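Local coordinates for protein ancestral D-type dye decolorizing peroxidase (Geotrichum candidum, PDB 7ANV) that probably oxidises dyes and related substrates with hydrogen peroxide at a haem cofactor, as an ancestral D-type dye-decolorizing peroxidase, at residues 252-257 with 464-469. Residues are numbered along the deposited sequence; the frame is centred on the assembly and turned at random.
Sequences RKLQQL and LFVVPR. With HEM (protoporphyrin IX containing Fe), chain B.
Q255 and V467 face each other as a hydrogen-bonded antiparallel pair in the C-terminal ferredoxin-like sheet: V467 N gives to Q255 O, and Q255 N returns a bond to V467 O. R469 N to K253 O and L257 N to F465 O extend the ladder either way.

The polar side-chain contact, two bonds to one oxygen, lies on the V467 face. Q255 is extended, CG anti to the backbone N (chi1 -178°), and its OE1 is gripped side-on by R469, from NE at 2.7 Å and NH2 at 2.8 Å. V467 CG1 sits 3.4 Å above the guanidinium centre. An alanine in place of R469 would probably leave OE1 without either donor and the amide freer to turn.

On the face of L254, Q256, V466 and P468, mostly apolar atoms meet each other and the haem rim. L254 CB meets V466 CG1 at 3.7 Å, while L254 CD1 and V466 CG2 touch the haem vinyl at CAB and CBB. Q256 runs alongside V466 and brings NE2 to 3.6 Å from haem CMB, where E193 takes its hydrogen bond.

Backbone bonds thus set the register, R469 fixes the Q255 amide, and the opposite face lines the haem periphery.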
loop_
_atom_site.group_PDB
_atom_site.type_symbol
_atom_site.label_atom_id
_atom_site.label_comp_id
_atom_site.label_asym_id
_atom_site.label_seq_id
_atom_site.Cartn_x
_atom_site.Cartn_y
_atom_site.Cartn_z
ATOM N N ARG A 252 -1.661 5.110 4.894
ATOM C CA ARG A 252 -1.641 6.416 4.226
ATOM C C ARG A 252 -2.965 6.651 3.502
ATOM O O ARG A 252 -3.374 5.820 2.698
ATOM C CB ARG A 252 -0.528 6.488 3.172
ATOM C CG ARG A 252 0.857 6.175 3.680
ATOM C CD ARG A 252 1.577 7.403 4.146
ATOM N NE ARG A 252 2.030 8.221 3.032
ATOM C CZ ARG A 252 2.400 9.506 3.097
ATOM N NH1 ARG A 252 2.257 10.225 4.206
ATOM N NH2 ARG A 252 2.907 10.077 2.011
ATOM N N LYS A 253 -3.601 7.763 3.810
ATOM C CA LYS A 253 -4.752 8.247 3.026
ATOM C C LYS A 253 -4.210 9.043 1.841
ATOM O O LYS A 253 -3.597 10.112 2.056
ATOM C CB LYS A 253 -5.702 9.074 3.890
ATOM C CG LYS A 253 -6.909 9.545 3.111
ATOM C CD LYS A 253 -7.845 10.477 3.862
ATOM C CE LYS A 253 -8.847 11.038 2.876
ATOM N NZ LYS A 253 -9.775 12.027 3.479
ATOM N N LEU A 254 -4.353 8.509 0.634
ATOM C CA LEU A 254 -3.762 9.105 -0.587
ATOM C C LEU A 254 -4.926 9.530 -1.498
ATOM O O LEU A 254 -5.553 8.682 -2.168
ATOM C CB LEU A 254 -2.847 8.114 -1.299
ATOM C CG LEU A 254 -1.720 7.597 -0.429
ATOM C CD1 LEU A 254 -0.879 6.567 -1.190
ATOM C CD2 LEU A 254 -0.862 8.751 0.095
ATOM N N GLN A 255 -5.188 10.829 -1.504
ATOM C CA GLN A 255 -6.238 11.406 -2.374
ATOM C C GLN A 255 -5.791 11.304 -3.839
ATOM O O GLN A 255 -4.613 11.614 -4.120
ATOM C CB GLN A 255 -6.468 12.853 -1.985
ATOM C CG GLN A 255 -7.568 13.461 -2.830
ATOM C CD GLN A 255 -7.751 14.927 -2.581
ATOM O OE1 GLN A 255 -7.043 15.537 -1.782
ATOM N NE2 GLN A 255 -8.712 15.506 -3.297
ATOM N N GLN A 256 -6.682 10.927 -4.758
ATOM C CA GLN A 256 -6.364 10.839 -6.199
ATOM C C GLN A 256 -7.159 11.881 -6.981
ATOM O O GLN A 256 -8.342 12.057 -6.707
ATOM C CB GLN A 256 -6.620 9.426 -6.711
ATOM C CG GLN A 256 -5.596 8.446 -6.154
ATOM C CD GLN A 256 -5.940 7.028 -6.496
ATOM O OE1 GLN A 256 -6.472 6.263 -5.693
ATOM N NE2 GLN A 256 -5.607 6.658 -7.716
ATOM N N LEU A 257 -6.481 12.546 -7.917
ATOM C CA LEU A 257 -7.076 13.589 -8.786
ATOM C C LEU A 257 -7.238 12.952 -10.170
ATOM O O LEU A 257 -6.310 13.010 -11.004
ATOM C CB LEU A 257 -6.133 14.794 -8.811
ATOM C CG LEU A 257 -5.860 15.428 -7.449
ATOM C CD1 LEU A 257 -4.961 16.652 -7.636
ATOM C CD2 LEU A 257 -7.132 15.790 -6.727
ATOM N N LEU A 464 0.174 17.598 -7.965
ATOM C CA LEU A 464 0.373 16.129 -7.916
ATOM C C LEU A 464 -0.908 15.417 -8.362
ATOM O O LEU A 464 -1.990 15.937 -8.123
ATOM C CB LEU A 464 0.695 15.696 -6.485
ATOM C CG LEU A 464 1.910 16.353 -5.866
ATOM C CD1 LEU A 464 2.058 15.894 -4.433
ATOM C CD2 LEU A 464 3.164 16.065 -6.683
ATOM N N PHE A 465 -0.785 14.181 -8.813
ATOM C CA PHE A 465 -1.954 13.314 -9.091
ATOM C C PHE A 465 -2.433 12.648 -7.814
ATOM O O PHE A 465 -3.564 12.226 -7.775
ATOM C CB PHE A 465 -1.591 12.190 -10.049
ATOM C CG PHE A 465 -1.075 12.694 -11.364
ATOM C CD1 PHE A 465 -1.790 13.642 -12.073
ATOM C CD2 PHE A 465 0.085 12.145 -11.910
ATOM C CE1 PHE A 465 -1.298 14.115 -13.284
ATOM C CE2 PHE A 465 0.538 12.580 -13.141
ATOM C CZ PHE A 465 -0.138 13.594 -13.798
ATOM N N VAL A 466 -1.514 12.420 -6.891
ATOM C CA VAL A 466 -1.763 11.745 -5.590
ATOM C C VAL A 466 -1.355 12.716 -4.492
ATOM O O VAL A 466 -0.212 13.228 -4.526
ATOM C CB VAL A 466 -1.024 10.402 -5.502
ATOM C CG1 VAL A 466 -1.164 9.825 -4.119
ATOM C CG2 VAL A 466 -1.545 9.453 -6.567
ATOM N N VAL A 467 -2.277 13.033 -3.600
ATOM C CA VAL A 467 -2.046 14.053 -2.543
ATOM C C VAL A 467 -2.152 13.345 -1.206
ATOM O O VAL A 467 -3.242 12.871 -0.823
ATOM C CB VAL A 467 -3.033 15.225 -2.616
ATOM C CG1 VAL A 467 -2.730 16.221 -1.518
ATOM C CG2 VAL A 467 -3.016 15.891 -3.995
ATOM N N PRO A 468 -1.037 13.156 -0.481
ATOM C CA PRO A 468 -1.134 12.518 0.827
ATOM C C PRO A 468 -1.979 13.393 1.770
ATOM O O PRO A 468 -1.777 14.619 1.820
ATOM C CB PRO A 468 0.309 12.415 1.308
ATOM C CG PRO A 468 1.125 12.549 0.010
ATOM C CD PRO A 468 0.342 13.553 -0.818
ATOM N N ARG A 469 -2.895 12.758 2.515
ATOM C CA ARG A 469 -3.792 13.452 3.466
ATOM C C ARG A 469 -3.512 12.998 4.897
ATOM O O ARG A 469 -4.129 13.543 5.819
ATOM C CB ARG A 469 -5.237 13.261 3.030
ATOM C CG ARG A 469 -5.534 13.921 1.698
ATOM C CD ARG A 469 -5.355 15.433 1.761
ATOM N NE ARG A 469 -5.700 16.118 0.506
ATOM C CZ ARG A 469 -5.429 17.396 0.203
ATOM N NH1 ARG A 469 -4.761 18.168 1.050
ATOM N NH2 ARG A 469 -5.811 17.882 -0.973
HETATM C CHA HEM B . 1.776 -1.905 -7.417
HETATM C CHB HEM B . -1.201 1.878 -7.955
HETATM C CHC HEM B . 0.676 3.879 -3.890
HETATM C CHD HEM B . 3.889 0.259 -3.655
HETATM C C1A HEM B . 0.801 -1.048 -7.892
HETATM C C2A HEM B . -0.003 -1.292 -9.032
HETATM C C3A HEM B . -0.829 -0.226 -9.201
HETATM C C4A HEM B . -0.560 0.679 -8.138
HETATM C CMA HEM B . -1.887 -0.041 -10.277
HETATM C CAA HEM B . 0.088 -2.492 -9.969
HETATM C CBA HEM B . -0.575 -3.763 -9.466
HETATM C CGA HEM B . 0.385 -4.799 -8.955
HETATM O O1A HEM B . 1.498 -5.053 -9.452
HETATM O O2A HEM B . 0.032 -5.444 -8.021
HETATM C C1B HEM B . -0.936 2.746 -6.879
HETATM C C2B HEM B . -1.662 3.955 -6.637
HETATM C C3B HEM B . -1.169 4.518 -5.497
HETATM C C4B HEM B . -0.092 3.606 -5.023
HETATM C CMB HEM B . -2.768 4.520 -7.485
HETATM C CAB HEM B . -1.576 5.740 -4.764
HETATM C CBB HEM B . -2.794 6.331 -4.849
HETATM C C1C HEM B . 1.749 3.078 -3.473
HETATM C C2C HEM B . 2.625 3.350 -2.410
HETATM C C3C HEM B . 3.553 2.324 -2.382
HETATM C C4C HEM B . 3.218 1.423 -3.428
HETATM C CMC HEM B . 2.540 4.557 -1.487
HETATM C CAC HEM B . 4.707 2.098 -1.508
HETATM C CBC HEM B . 5.318 3.079 -0.860
HETATM C C1D HEM B . 3.502 -0.644 -4.646
HETATM C C2D HEM B . 4.202 -1.933 -4.780
HETATM C C3D HEM B . 3.616 -2.521 -5.844
HETATM C C4D HEM B . 2.575 -1.591 -6.338
HETATM C CMD HEM B . 5.331 -2.536 -3.950
HETATM C CAD HEM B . 3.955 -3.880 -6.416
HETATM C CBD HEM B . 5.153 -3.845 -7.380
HETATM C CGD HEM B . 5.549 -5.224 -7.818
HETATM O O1D HEM B . 5.744 -5.376 -9.051
HETATM O O2D HEM B . 5.725 -6.157 -6.995
HETATM N NA HEM B . 0.445 0.174 -7.335
HETATM N NB HEM B . -0.039 2.577 -5.894
HETATM N NC HEM B . 2.143 1.926 -4.121
HETATM N ND HEM B . 2.567 -0.445 -5.606
HETATM FE FE HEM B . 1.337 1.028 -5.795
#